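Local coordinates for solute-binding periplasmic protein of iron/siderophore ABC transporter (Yersinia pestis, PDB 6B2X) that probably binds an iron-siderophore complex in the periplasm and delivers it to the cognate ABC transporter of the inner membrane, at residues K215-I220 with K272-I277; V297-A302 with S377-I382; R57-E62 with L128-A133; K76-I81 with A101-I106; N166-N171 with G240-Q245. All coordinates share one frame; numbering follows the deposited sequence.

The five contacts span a two-lobed binding protein, each lobe built round its own beta sheet. Contact 3 lies in the parallel sheet of the N-terminal lobe, and contact 4 packs the loop leading into its strand 81-85; the two adjoin, Ile-58 N lying 2.6 Å from Arg-80 O, a probable hydrogen bond. Contacts 1 and 2 both reach the mixed sheet of the other lobe, with their centres 22 Å apart. Contact 5 joins helix 168-182 to helix 239-245, probably across the lobes, and touches contact 1, where Ile-243 CD1 packs 3.5 Å from Ile-220 CG2. Contacts 1 and 3, centres 41 Å apart, lie on opposite sides of the chain's centre. A bound sodium ion sits about 7 Å from the Pro-77 side chain of contact 4.

Contact 1 of 5, residues K215-I220 with K272-I277; sequences KPSVFI and KPDIYI
Val-218, Phe-219 and Ile-220 pair in parallel register with Ile-275, Tyr-276 and Ile-277, joining two neighbouring strands of the mixed sheet in the C-terminal lobe. On one face the branched side chains interlock: the CD1 methyl of Ile-220 reaches the CG2 branch of Ile-277 at 3.6 Å, and the two chains run at a slant to one another. From its other branch, Ile-277 sends CD1 back to Val-218 CG1, 3.9 Å away. Beta-branched residues suit this extended backbone, and here they form a surface on which helices 239-245 and 340-350 pack. The opposite face carries the two aromatic side chains, with Tyr-276 CE1 approaching the Phe-219 ring near its plane, at the edge, and Pro-273 CG 4.1 Å from Phe-219 CB. Between the strands, Ile-275 N gives a bond of 3.0 Å to Ser-217 O.

Where the strands begin, a polar cluster joins them. With chi1 at 44°, the Ser-217 hydroxyl sits between its own N and carbonyl carbon, and there OG accepts from Asp-274 N at 2.8 Å. Small and able both to give and to take, serine fits this junction. Asp-274 OD2 receives two donors: Ser-217 N at 3.0 Å on its anti lone pair, and Ser-217 OG at 2.8 Å from above the carboxylate plane.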
# COMPACT_ATOMS: atom_id res chain seq x y z
N LYS A 215 -1.40 -11.38 22.85
CA LYS A 215 -1.34 -11.09 21.43
C LYS A 215 -1.80 -12.30 20.62
O LYS A 215 -1.22 -13.39 20.77
CB LYS A 215 0.08 -10.68 21.02
CG LYS A 215 0.55 -9.37 21.65
CD LYS A 215 1.89 -8.92 21.07
CE LYS A 215 2.21 -7.48 21.47
NZ LYS A 215 3.53 -7.04 20.94
N PRO A 216 -2.81 -12.16 19.76
CA PRO A 216 -3.20 -13.28 18.89
C PRO A 216 -2.15 -13.56 17.84
O PRO A 216 -1.47 -12.65 17.35
CB PRO A 216 -4.51 -12.79 18.25
CG PRO A 216 -4.37 -11.30 18.25
CD PRO A 216 -3.68 -10.98 19.54
N SER A 217 -2.00 -14.83 17.53
CA SER A 217 -1.13 -15.26 16.45
C SER A 217 -1.80 -14.96 15.12
O SER A 217 -3.02 -15.09 14.98
CB SER A 217 -0.85 -16.76 16.59
OG SER A 217 -2.07 -17.44 16.89
N VAL A 218 -1.01 -14.54 14.14
CA VAL A 218 -1.52 -14.03 12.86
C VAL A 218 -0.66 -14.58 11.74
O VAL A 218 0.57 -14.53 11.82
CB VAL A 218 -1.51 -12.49 12.78
CG1 VAL A 218 -2.16 -12.03 11.46
CG2 VAL A 218 -2.18 -11.85 13.99
N PHE A 219 -1.31 -15.07 10.69
CA PHE A 219 -0.63 -15.33 9.44
C PHE A 219 -1.38 -14.58 8.35
O PHE A 219 -2.60 -14.72 8.22
CB PHE A 219 -0.54 -16.82 9.11
CG PHE A 219 0.10 -17.13 7.78
CD1 PHE A 219 1.47 -16.97 7.59
CD2 PHE A 219 -0.67 -17.58 6.71
CE1 PHE A 219 2.06 -17.25 6.37
CE2 PHE A 219 -0.08 -17.86 5.49
CZ PHE A 219 1.28 -17.70 5.32
N ILE A 220 -0.65 -13.75 7.62
CA ILE A 220 -1.17 -13.08 6.45
C ILE A 220 -0.59 -13.78 5.22
O ILE A 220 0.62 -14.04 5.18
CB ILE A 220 -0.84 -11.57 6.47
CG1 ILE A 220 -1.30 -10.94 5.16
CG2 ILE A 220 0.66 -11.34 6.68
CD1 ILE A 220 -1.49 -9.46 5.23
N LYS A 272 -1.53 -22.90 14.27
CA LYS A 272 -2.89 -22.62 14.73
C LYS A 272 -3.14 -21.13 14.95
O LYS A 272 -3.53 -20.72 16.06
CB LYS A 272 -3.20 -23.41 16.00
CG LYS A 272 -2.73 -24.87 15.98
CD LYS A 272 -3.20 -25.64 17.22
CE LYS A 272 -2.38 -26.92 17.41
NZ LYS A 272 -3.25 -28.12 17.55
N PRO A 273 -2.93 -20.29 13.93
CA PRO A 273 -3.04 -18.84 14.15
C PRO A 273 -4.45 -18.47 14.60
O PRO A 273 -5.45 -18.98 14.08
CB PRO A 273 -2.70 -18.25 12.78
CG PRO A 273 -1.99 -19.35 12.05
CD PRO A 273 -2.66 -20.59 12.52
N ASP A 274 -4.53 -17.59 15.60
CA ASP A 274 -5.85 -17.15 16.04
C ASP A 274 -6.59 -16.39 14.95
O ASP A 274 -7.83 -16.48 14.87
CB ASP A 274 -5.74 -16.28 17.30
CG ASP A 274 -5.13 -17.04 18.46
OD1 ASP A 274 -5.79 -17.99 18.95
OD2 ASP A 274 -3.99 -16.70 18.85
N ILE A 275 -5.86 -15.67 14.09
CA ILE A 275 -6.42 -14.82 13.04
C ILE A 275 -5.80 -15.19 11.69
O ILE A 275 -4.59 -15.42 11.59
CB ILE A 275 -6.20 -13.32 13.34
CG1 ILE A 275 -6.48 -13.02 14.81
CG2 ILE A 275 -7.08 -12.45 12.44
CD1 ILE A 275 -7.97 -12.98 15.17
N TYR A 276 -6.65 -15.28 10.66
CA TYR A 276 -6.23 -15.51 9.28
C TYR A 276 -6.51 -14.27 8.43
O TYR A 276 -7.56 -13.63 8.58
CB TYR A 276 -6.93 -16.71 8.65
CG TYR A 276 -6.49 -16.90 7.22
CD1 TYR A 276 -5.31 -17.55 6.91
CD2 TYR A 276 -7.23 -16.35 6.17
CE1 TYR A 276 -4.88 -17.71 5.60
CE2 TYR A 276 -6.81 -16.50 4.85
CZ TYR A 276 -5.63 -17.18 4.57
OH TYR A 276 -5.20 -17.32 3.26
N ILE A 277 -5.57 -13.96 7.53
CA ILE A 277 -5.61 -12.73 6.74
C ILE A 277 -5.00 -13.00 5.37
O ILE A 277 -3.84 -13.38 5.27
CB ILE A 277 -4.85 -11.57 7.42
CG1 ILE A 277 -5.49 -11.16 8.75
CG2 ILE A 277 -4.79 -10.38 6.45
CD1 ILE A 277 -4.81 -9.95 9.43

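Contact 2 of 5, residues V297-A302 with S377-I382; sequences VTPEQA and SGTYWI
The capped N-terminus of helix 299-309 meets the approach to edge strand 381-383 where Val-297 and Pro-299 pack against Thr-379. The Thr-379 hydroxyl, held between its own N and carbonyl carbon (chi1 49°), lies 2.9 Å from Val-297 O. That bond is weak and unsettled, since Thr-298 O is a second, more distant acceptor for the same proton. The methyl branch presses on the proline instead: Thr-379 CG2 is only 3.5 Å from Pro-299 CD, a tight fit, and the two side chains cross at about a right angle. One residue earlier, Gly-378 takes a positive phi of 66°, which favours glycine, and its CA comes within 3.1 Å of Val-297 O in a CH-O contact. Further along the helix, the small Ala-302 puts its CB 4.1 Å from Ile-382 CG1. Pro-299 suits the first turn, where a residue without an N-H costs the helix no bond. Thr-298 precedes it at the N-cap: its OG1 accepts from Gln-301 N at 2.9 Å, while Gln-301 OE1 takes Thr-298 N in return at 3.2 Å, on a lone pair in the carbonyl plane. This reciprocal exchange is the capping box, a classic start to an alpha helix.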
# COMPACT_ATOMS: atom_id res chain seq x y z
N VAL A 297 -15.01 -3.23 -6.40
CA VAL A 297 -15.50 -4.49 -5.83
C VAL A 297 -16.60 -4.18 -4.82
O VAL A 297 -16.49 -3.21 -4.06
CB VAL A 297 -14.35 -5.27 -5.18
CG1 VAL A 297 -14.84 -6.61 -4.61
CG2 VAL A 297 -13.27 -5.49 -6.19
N THR A 298 -17.67 -4.99 -4.83
CA THR A 298 -18.76 -4.85 -3.86
C THR A 298 -18.49 -5.71 -2.64
O THR A 298 -17.71 -6.67 -2.70
CB THR A 298 -20.10 -5.27 -4.49
OG1 THR A 298 -20.07 -6.67 -4.80
CG2 THR A 298 -20.44 -4.46 -5.74
N PRO A 299 -19.12 -5.39 -1.50
CA PRO A 299 -18.98 -6.28 -0.34
C PRO A 299 -19.30 -7.72 -0.67
O PRO A 299 -18.55 -8.62 -0.27
CB PRO A 299 -19.98 -5.67 0.66
CG PRO A 299 -20.00 -4.20 0.31
CD PRO A 299 -19.89 -4.17 -1.19
N GLU A 300 -20.36 -7.97 -1.44
CA GLU A 300 -20.71 -9.34 -1.82
C GLU A 300 -19.66 -9.96 -2.73
O GLU A 300 -19.33 -11.14 -2.60
CB GLU A 300 -22.09 -9.36 -2.49
CG GLU A 300 -23.26 -9.07 -1.56
CD GLU A 300 -23.43 -7.59 -1.28
OE1 GLU A 300 -22.76 -6.76 -1.93
OE2 GLU A 300 -24.26 -7.25 -0.40
N GLN A 301 -19.14 -9.19 -3.69
CA GLN A 301 -18.12 -9.73 -4.58
C GLN A 301 -16.84 -10.03 -3.82
O GLN A 301 -16.17 -11.04 -4.07
CB GLN A 301 -17.84 -8.76 -5.72
CG GLN A 301 -18.79 -8.83 -6.85
CD GLN A 301 -18.47 -7.79 -7.89
OE1 GLN A 301 -18.14 -6.65 -7.57
NE2 GLN A 301 -18.54 -8.19 -9.15
N ALA A 302 -16.46 -9.15 -2.89
CA ALA A 302 -15.33 -9.44 -2.03
C ALA A 302 -15.61 -10.67 -1.18
O ALA A 302 -14.75 -11.55 -1.06
CB ALA A 302 -15.01 -8.24 -1.14
N SER A 377 -14.85 4.37 -3.06
CA SER A 377 -15.74 3.37 -3.62
C SER A 377 -15.13 2.00 -3.38
O SER A 377 -14.00 1.87 -2.89
CB SER A 377 -15.98 3.60 -5.13
OG SER A 377 -14.85 3.20 -5.90
N GLY A 378 -15.89 0.97 -3.73
CA GLY A 378 -15.42 -0.38 -3.66
C GLY A 378 -15.15 -0.84 -2.24
O GLY A 378 -15.59 -0.26 -1.25
N THR A 379 -14.39 -1.92 -2.15
CA THR A 379 -14.20 -2.61 -0.90
C THR A 379 -12.73 -3.00 -0.79
O THR A 379 -12.17 -3.59 -1.72
CB THR A 379 -15.13 -3.83 -0.82
OG1 THR A 379 -15.03 -4.58 -2.02
CG2 THR A 379 -16.57 -3.36 -0.71
N TYR A 380 -12.09 -2.60 0.32
CA TYR A 380 -10.66 -2.80 0.51
C TYR A 380 -10.32 -3.74 1.66
O TYR A 380 -9.15 -4.10 1.81
CB TYR A 380 -9.96 -1.45 0.73
CG TYR A 380 -10.08 -0.54 -0.46
CD1 TYR A 380 -9.17 -0.63 -1.51
CD2 TYR A 380 -11.11 0.40 -0.56
CE1 TYR A 380 -9.28 0.18 -2.61
CE2 TYR A 380 -11.21 1.24 -1.66
CZ TYR A 380 -10.29 1.12 -2.69
OH TYR A 380 -10.36 1.92 -3.80
N TRP A 381 -11.31 -4.13 2.47
CA TRP A 381 -11.17 -5.19 3.46
C TRP A 381 -12.50 -5.90 3.57
O TRP A 381 -13.55 -5.33 3.26
CB TRP A 381 -10.76 -4.63 4.83
CG TRP A 381 -11.61 -3.49 5.27
CD1 TRP A 381 -12.82 -3.55 5.90
CD2 TRP A 381 -11.31 -2.10 5.11
NE1 TRP A 381 -13.29 -2.29 6.15
CE2 TRP A 381 -12.38 -1.38 5.67
CE3 TRP A 381 -10.24 -1.40 4.55
CZ2 TRP A 381 -12.41 0.01 5.69
CZ3 TRP A 381 -10.27 -0.03 4.57
CH2 TRP A 381 -11.34 0.67 5.14
N ILE A 382 -12.46 -7.16 4.01
CA ILE A 382 -13.69 -7.92 4.19
C ILE A 382 -13.47 -8.99 5.25
O ILE A 382 -12.35 -9.46 5.46
CB ILE A 382 -14.17 -8.52 2.84
CG1 ILE A 382 -15.69 -8.67 2.86
CG2 ILE A 382 -13.42 -9.81 2.54
CD1 ILE A 382 -16.42 -7.37 3.28

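Contact 3 of 5, residues R57-E62 with L128-A133; sequences RILLGE and LNPDIA
Arg-57 meets Asn-129 and Asp-131 at the entrance to two parallel strands, which then run on as Ile-58 and Leu-59 beside Ile-132 and Ala-133. Backbone hydrogen bonds fix the register: Leu-59 N reaches Ile-132 O at 3.0 Å. Just before it, Arg-57 O receives Asp-131 N at 2.8 Å and, more weakly, Ile-132 N.

The polar side-chain contacts gather on the arginine, whose long chain bends at chi3 to bring the guanidinium to Asn-129 and Asp-131. Its NH2 is 3.2 Å from Asp-131 OD1, a salt bridge of charge alone, because the carboxylate lies over one face of the guanidinium and no N-H points at it. Asp-131 OD2 is instead occupied by backbone, weakly by Arg-57 N and also by Glu-56 N. Asn-129 O stands at the guanidinium edge. Asparagine suits its place there, as its backbone is in the left-handed region.

Apolar contacts lie on both faces of the strand pair. Ile-58 CG1 and Ile-132 CG2 lie 3.7 Å apart, side by side; on the other face Leu-59 CD1 meets Leu-128 CD1 at 3.7 Å, and its CB meets the small Ala-133. Strand 58-60 is central in the parallel sheet, flanked by strands 132-136 and 81-85.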
# COMPACT_ATOMS: atom_id res chain seq x y z
N ARG A 57 6.71 19.10 -13.47
CA ARG A 57 6.73 17.91 -14.33
C ARG A 57 7.37 16.76 -13.56
O ARG A 57 8.59 16.69 -13.46
CB ARG A 57 7.49 18.20 -15.63
CG ARG A 57 6.77 19.22 -16.54
CD ARG A 57 7.53 19.45 -17.84
NE ARG A 57 8.79 20.14 -17.58
CZ ARG A 57 8.92 21.45 -17.37
NH1 ARG A 57 7.85 22.25 -17.41
NH2 ARG A 57 10.12 21.97 -17.12
N ILE A 58 6.54 15.86 -13.03
CA ILE A 58 7.01 14.76 -12.19
C ILE A 58 6.96 13.46 -12.97
O ILE A 58 5.93 13.09 -13.55
CB ILE A 58 6.18 14.65 -10.89
CG1 ILE A 58 6.40 15.90 -10.01
CG2 ILE A 58 6.61 13.42 -10.12
CD1 ILE A 58 5.15 16.32 -9.23
N LEU A 59 8.07 12.74 -12.95
CA LEU A 59 8.16 11.38 -13.48
C LEU A 59 7.99 10.38 -12.34
O LEU A 59 8.59 10.55 -11.27
CB LEU A 59 9.52 11.18 -14.13
CG LEU A 59 9.69 10.50 -15.47
CD1 LEU A 59 8.88 11.20 -16.51
CD2 LEU A 59 11.17 10.52 -15.82
N LEU A 60 7.18 9.34 -12.56
CA LEU A 60 6.97 8.30 -11.56
C LEU A 60 7.58 7.00 -12.07
O LEU A 60 7.01 6.33 -12.94
CB LEU A 60 5.50 8.14 -11.22
CG LEU A 60 4.84 9.40 -10.67
CD1 LEU A 60 3.43 9.07 -10.32
CD2 LEU A 60 5.56 9.94 -9.43
N GLY A 61 8.73 6.63 -11.50
CA GLY A 61 9.42 5.42 -11.93
C GLY A 61 8.73 4.14 -11.52
O GLY A 61 9.11 3.06 -11.98
N GLU A 62 7.76 4.22 -10.62
CA GLU A 62 6.81 3.14 -10.41
C GLU A 62 5.46 3.81 -10.32
O GLU A 62 5.28 4.70 -9.49
CB GLU A 62 7.11 2.33 -9.13
CG GLU A 62 8.39 1.49 -9.18
CD GLU A 62 9.59 2.18 -8.53
OE1 GLU A 62 10.68 2.20 -9.15
OE2 GLU A 62 9.46 2.70 -7.40
N LEU A 128 10.53 14.24 -22.02
CA LEU A 128 9.43 14.81 -21.24
C LEU A 128 9.86 16.03 -20.44
O LEU A 128 9.03 16.63 -19.75
CB LEU A 128 8.83 13.74 -20.32
CG LEU A 128 8.45 12.47 -21.08
CD1 LEU A 128 8.13 11.30 -20.18
CD2 LEU A 128 7.28 12.73 -22.06
N ASN A 129 11.14 16.38 -20.51
CA ASN A 129 11.73 17.49 -19.76
C ASN A 129 11.19 17.48 -18.31
O ASN A 129 10.44 18.39 -17.94
CB ASN A 129 11.46 18.81 -20.46
CG ASN A 129 12.24 19.96 -19.86
OD1 ASN A 129 13.47 19.88 -19.66
ND2 ASN A 129 11.54 21.05 -19.56
N PRO A 130 11.47 16.43 -17.55
CA PRO A 130 10.94 16.38 -16.18
C PRO A 130 11.77 17.24 -15.22
O PRO A 130 12.99 17.35 -15.34
CB PRO A 130 11.08 14.90 -15.81
CG PRO A 130 12.35 14.50 -16.54
CD PRO A 130 12.34 15.29 -17.85
N ASP A 131 11.08 17.82 -14.24
CA ASP A 131 11.77 18.55 -13.18
C ASP A 131 12.31 17.63 -12.10
O ASP A 131 13.31 17.96 -11.46
CB ASP A 131 10.82 19.55 -12.54
CG ASP A 131 10.36 20.55 -13.51
OD1 ASP A 131 11.22 20.97 -14.31
OD2 ASP A 131 9.15 20.89 -13.50
N ILE A 132 11.66 16.49 -11.89
CA ILE A 132 12.05 15.59 -10.81
C ILE A 132 11.51 14.20 -11.13
O ILE A 132 10.59 14.04 -11.94
CB ILE A 132 11.52 16.13 -9.45
CG1 ILE A 132 12.34 15.57 -8.29
CG2 ILE A 132 10.03 15.87 -9.30
CD1 ILE A 132 12.01 16.21 -6.95
N ALA A 133 12.09 13.18 -10.52
CA ALA A 133 11.62 11.81 -10.68
C ALA A 133 11.55 11.16 -9.31
O ALA A 133 12.41 11.41 -8.46
CB ALA A 133 12.52 11.00 -11.61

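Contact 4 of 5, residues K76-I81 with A101-I106; sequences KPLDRI and AKFPQI
Pro-77 opens the contact, laying its ring against the far end of the Phe-103 side chain, with Pro-77 CG 3.9 Å from Phe-103 CE2. The two side chains cross at about a right angle, and the rigid proline offers a compact apolar surface in the loop. Leu-78 follows and has the largest share of the buried area. Its CG turns away from its own carbonyl carbon (chi1 -50°), which sends the CD1 methyl into the angle between two partners: Phe-103 CB at 3.5 Å and Ile-106 CB at 3.9 Å. Leucine suits this place because its reach brings one apolar methyl, CD1, between Phe-103 and Ile-106. Asp-79 lies at the solvent-facing margin, where a polar residue is at home; its OD1 stays 4.5 Å from Gln-105 NE2, too far for a hydrogen bond. The chain then closes a type I turn, Ile-81 N bonding back to Leu-78 O at 3.1 Å, and so turns into strand 81-85. This loop therefore links helix 66-72 to the strand, and its apolar side rests on the residues that follow helix 93-102, while Phe-66 and Tyr-99 of those two helices also touch Pro-77.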
# COMPACT_ATOMS: atom_id res chain seq x y z
N LYS A 76 -6.15 18.46 -8.08
CA LYS A 76 -5.51 18.34 -9.39
C LYS A 76 -4.48 17.21 -9.35
O LYS A 76 -3.27 17.44 -9.46
CB LYS A 76 -4.86 19.66 -9.81
CG LYS A 76 -5.77 20.88 -9.64
CD LYS A 76 -5.37 22.02 -10.57
CE LYS A 76 -3.90 22.39 -10.44
NZ LYS A 76 -3.56 23.02 -9.12
N PRO A 77 -4.93 15.97 -9.16
CA PRO A 77 -3.97 14.89 -8.89
C PRO A 77 -3.03 14.60 -10.04
O PRO A 77 -1.88 14.20 -9.80
CB PRO A 77 -4.88 13.68 -8.59
CG PRO A 77 -6.20 14.03 -9.15
CD PRO A 77 -6.31 15.52 -8.95
N LEU A 78 -3.45 14.77 -11.28
CA LEU A 78 -2.65 14.38 -12.43
C LEU A 78 -1.86 15.52 -13.09
O LEU A 78 -0.99 15.24 -13.92
CB LEU A 78 -3.54 13.72 -13.48
CG LEU A 78 -4.40 12.65 -12.84
CD1 LEU A 78 -5.50 12.27 -13.75
CD2 LEU A 78 -3.50 11.44 -12.55
N ASP A 79 -2.12 16.78 -12.74
CA ASP A 79 -1.62 17.89 -13.55
C ASP A 79 -0.11 17.93 -13.66
O ASP A 79 0.41 18.55 -14.59
CB ASP A 79 -2.08 19.23 -12.98
CG ASP A 79 -3.55 19.47 -13.20
OD1 ASP A 79 -4.27 18.49 -13.51
OD2 ASP A 79 -3.98 20.64 -13.04
N ARG A 80 0.62 17.32 -12.71
CA ARG A 80 2.08 17.39 -12.71
C ARG A 80 2.76 16.07 -13.08
O ARG A 80 3.99 16.02 -13.17
CB ARG A 80 2.58 17.86 -11.33
CG ARG A 80 2.21 19.31 -10.98
CD ARG A 80 3.12 19.89 -9.89
NE ARG A 80 2.83 19.34 -8.56
CZ ARG A 80 3.61 19.52 -7.48
NH1 ARG A 80 4.71 20.24 -7.56
NH2 ARG A 80 3.28 18.98 -6.31
N ILE A 81 1.99 15.01 -13.29
CA ILE A 81 2.54 13.73 -13.74
C ILE A 81 2.75 13.82 -15.25
O ILE A 81 1.79 13.83 -16.02
CB ILE A 81 1.60 12.56 -13.39
CG1 ILE A 81 1.09 12.63 -11.94
CG2 ILE A 81 2.29 11.26 -13.67
CD1 ILE A 81 2.16 12.69 -10.91
N ALA A 101 -12.73 8.15 -15.09
CA ALA A 101 -14.10 8.63 -15.20
C ALA A 101 -14.21 10.12 -14.90
O ALA A 101 -15.14 10.78 -15.39
CB ALA A 101 -15.00 7.84 -14.25
N LYS A 102 -13.26 10.67 -14.14
CA LYS A 102 -13.30 12.08 -13.79
C LYS A 102 -12.23 12.89 -14.49
O LYS A 102 -12.43 14.09 -14.73
CB LYS A 102 -13.16 12.23 -12.26
CG LYS A 102 -13.19 13.64 -11.75
CD LYS A 102 -13.56 13.68 -10.28
CE LYS A 102 -13.27 15.06 -9.69
NZ LYS A 102 -13.88 15.20 -8.35
N PHE A 103 -11.10 12.28 -14.84
CA PHE A 103 -9.97 12.94 -15.49
C PHE A 103 -9.62 12.09 -16.70
O PHE A 103 -8.65 11.32 -16.68
CB PHE A 103 -8.77 13.09 -14.56
CG PHE A 103 -9.08 13.81 -13.27
CD1 PHE A 103 -9.11 15.20 -13.22
CD2 PHE A 103 -9.33 13.10 -12.11
CE1 PHE A 103 -9.42 15.85 -12.04
CE2 PHE A 103 -9.62 13.73 -10.93
CZ PHE A 103 -9.67 15.11 -10.89
N PRO A 104 -10.39 12.23 -17.79
CA PRO A 104 -10.12 11.43 -18.99
C PRO A 104 -8.71 11.59 -19.51
O PRO A 104 -8.19 10.66 -20.14
CB PRO A 104 -11.15 11.94 -20.00
CG PRO A 104 -12.23 12.58 -19.17
CD PRO A 104 -11.53 13.14 -17.96
N GLN A 105 -8.06 12.72 -19.23
CA GLN A 105 -6.72 12.94 -19.76
C GLN A 105 -5.69 11.98 -19.18
O GLN A 105 -4.55 11.97 -19.66
CB GLN A 105 -6.28 14.40 -19.52
CG GLN A 105 -5.93 14.77 -18.08
CD GLN A 105 -7.13 15.27 -17.29
OE1 GLN A 105 -8.28 14.95 -17.60
NE2 GLN A 105 -6.87 16.08 -16.27
N ILE A 106 -6.08 11.15 -18.20
CA ILE A 106 -5.16 10.18 -17.59
C ILE A 106 -4.59 9.22 -18.61
O ILE A 106 -3.43 8.80 -18.51
CB ILE A 106 -5.87 9.45 -16.43
CG1 ILE A 106 -4.85 8.75 -15.54
CG2 ILE A 106 -6.91 8.45 -16.93
CD1 ILE A 106 -5.48 8.15 -14.31

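Contact 5 of 5, residues N166-N171 with G240-Q245; sequences NSPLKN and GDFIDQ
With chi1 at -70°, Asp-241 swings its carboxylate away from its own carbonyl carbon and toward the start of helix 168-182, where OD2 accepts Leu-169 N. The bond is 3.1 Å long and nearly straight at 169°, meeting the anti side of the oxygen 16° out of the carboxylate plane. This is a helix-to-helix contact, probably between lobes: helix 168-182 follows strand 159-162 of the parallel sheet, while helix 239-245 packs on strand 217-221 of the mixed sheet. Ser-167 holds the N-cap position, but its side chain makes no capping bond; Asp-241 accepts an N-H of the first turn instead, and the positive end of the helix dipole would probably favour its negative charge. Pro-168, which needs no acceptor, fits just before; its CD packs 3.3 Å from the same OD2, and its CB meets Phe-242 CE1 at 3.6 Å. Leu-169 and Gln-245 slide past each other in opposite directions, Leu-169 CD2 lying 3.7 Å from Gln-245 CG. The long glutamine offers its CG methylene and amide to the leucine methyls, and its NE2 gives a weak bond of 3.2 Å to Asp-241 O and lies in the plane of the Phe-242 ring, at its edge.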
# COMPACT_ATOMS: atom_id res chain seq x y z
N ASN A 166 9.54 -1.55 2.24
CA ASN A 166 10.52 -2.29 3.02
C ASN A 166 10.20 -2.18 4.51
O ASN A 166 9.86 -3.17 5.14
CB ASN A 166 11.93 -1.77 2.72
CG ASN A 166 12.36 -2.07 1.29
OD1 ASN A 166 11.65 -2.73 0.53
ND2 ASN A 166 13.54 -1.59 0.92
N SER A 167 10.29 -0.97 5.06
CA SER A 167 10.03 -0.73 6.48
C SER A 167 8.95 0.33 6.61
O SER A 167 9.25 1.49 6.95
CB SER A 167 11.30 -0.29 7.21
OG SER A 167 12.36 -1.22 7.03
N PRO A 168 7.69 -0.02 6.35
CA PRO A 168 6.64 1.01 6.36
C PRO A 168 6.47 1.70 7.70
O PRO A 168 6.06 2.87 7.74
CB PRO A 168 5.38 0.23 5.96
CG PRO A 168 5.70 -1.21 6.18
CD PRO A 168 7.18 -1.33 5.93
N LEU A 169 6.74 1.02 8.81
CA LEU A 169 6.59 1.71 10.08
C LEU A 169 7.63 2.81 10.21
O LEU A 169 7.31 3.94 10.59
CB LEU A 169 6.68 0.73 11.26
CG LEU A 169 6.68 1.28 12.69
CD1 LEU A 169 5.62 2.37 12.92
CD2 LEU A 169 6.50 0.15 13.72
N LYS A 170 8.86 2.52 9.82
CA LYS A 170 9.94 3.50 9.91
C LYS A 170 9.88 4.53 8.79
O LYS A 170 10.24 5.69 9.00
CB LYS A 170 11.28 2.76 9.90
CG LYS A 170 12.51 3.62 9.70
CD LYS A 170 13.76 2.73 9.68
CE LYS A 170 15.01 3.54 9.34
NZ LYS A 170 15.13 3.73 7.87
N ASN A 171 9.42 4.16 7.60
CA ASN A 171 9.67 4.98 6.43
C ASN A 171 8.45 5.71 5.88
O ASN A 171 8.62 6.58 5.03
CB ASN A 171 10.31 4.13 5.32
CG ASN A 171 11.73 3.69 5.67
OD1 ASN A 171 12.41 4.30 6.51
ND2 ASN A 171 12.19 2.62 5.03
N GLY A 240 4.21 -7.19 7.87
CA GLY A 240 4.59 -7.57 9.23
C GLY A 240 4.57 -6.39 10.18
O GLY A 240 4.07 -6.49 11.31
N ASP A 241 5.09 -5.23 9.74
CA ASP A 241 5.00 -4.03 10.56
C ASP A 241 3.57 -3.75 10.99
O ASP A 241 3.33 -3.36 12.14
CB ASP A 241 5.55 -2.82 9.81
CG ASP A 241 7.01 -2.89 9.64
OD1 ASP A 241 7.57 -3.94 10.05
OD2 ASP A 241 7.60 -1.92 9.11
N PHE A 242 2.61 -3.94 10.08
CA PHE A 242 1.22 -3.62 10.39
C PHE A 242 0.66 -4.58 11.43
O PHE A 242 -0.10 -4.17 12.31
CB PHE A 242 0.34 -3.67 9.13
CG PHE A 242 0.86 -2.87 7.95
CD1 PHE A 242 1.72 -1.79 8.14
CD2 PHE A 242 0.47 -3.20 6.65
CE1 PHE A 242 2.19 -1.06 7.06
CE2 PHE A 242 0.94 -2.48 5.55
CZ PHE A 242 1.80 -1.42 5.75
N ILE A 243 1.00 -5.86 11.32
CA ILE A 243 0.65 -6.82 12.37
C ILE A 243 1.30 -6.42 13.69
O ILE A 243 0.64 -6.40 14.73
CB ILE A 243 1.04 -8.26 11.94
CG1 ILE A 243 0.33 -8.65 10.63
CG2 ILE A 243 0.70 -9.25 13.06
CD1 ILE A 243 0.88 -9.90 9.91
N ASP A 244 2.59 -6.04 13.66
CA ASP A 244 3.26 -5.61 14.89
C ASP A 244 2.57 -4.42 15.52
O ASP A 244 2.30 -4.42 16.72
CB ASP A 244 4.72 -5.23 14.62
CG ASP A 244 5.54 -6.39 14.14
OD1 ASP A 244 5.14 -7.55 14.38
OD2 ASP A 244 6.59 -6.13 13.50
N GLN A 245 2.29 -3.38 14.71
CA GLN A 245 1.65 -2.18 15.25
C GLN A 245 0.27 -2.50 15.79
O GLN A 245 -0.17 -1.89 16.78
CB GLN A 245 1.54 -1.09 14.18
CG GLN A 245 2.83 -0.60 13.57
CD GLN A 245 2.61 0.26 12.32
OE1 GLN A 245 2.31 1.45 12.41
NE2 GLN A 245 2.78 -0.36 11.14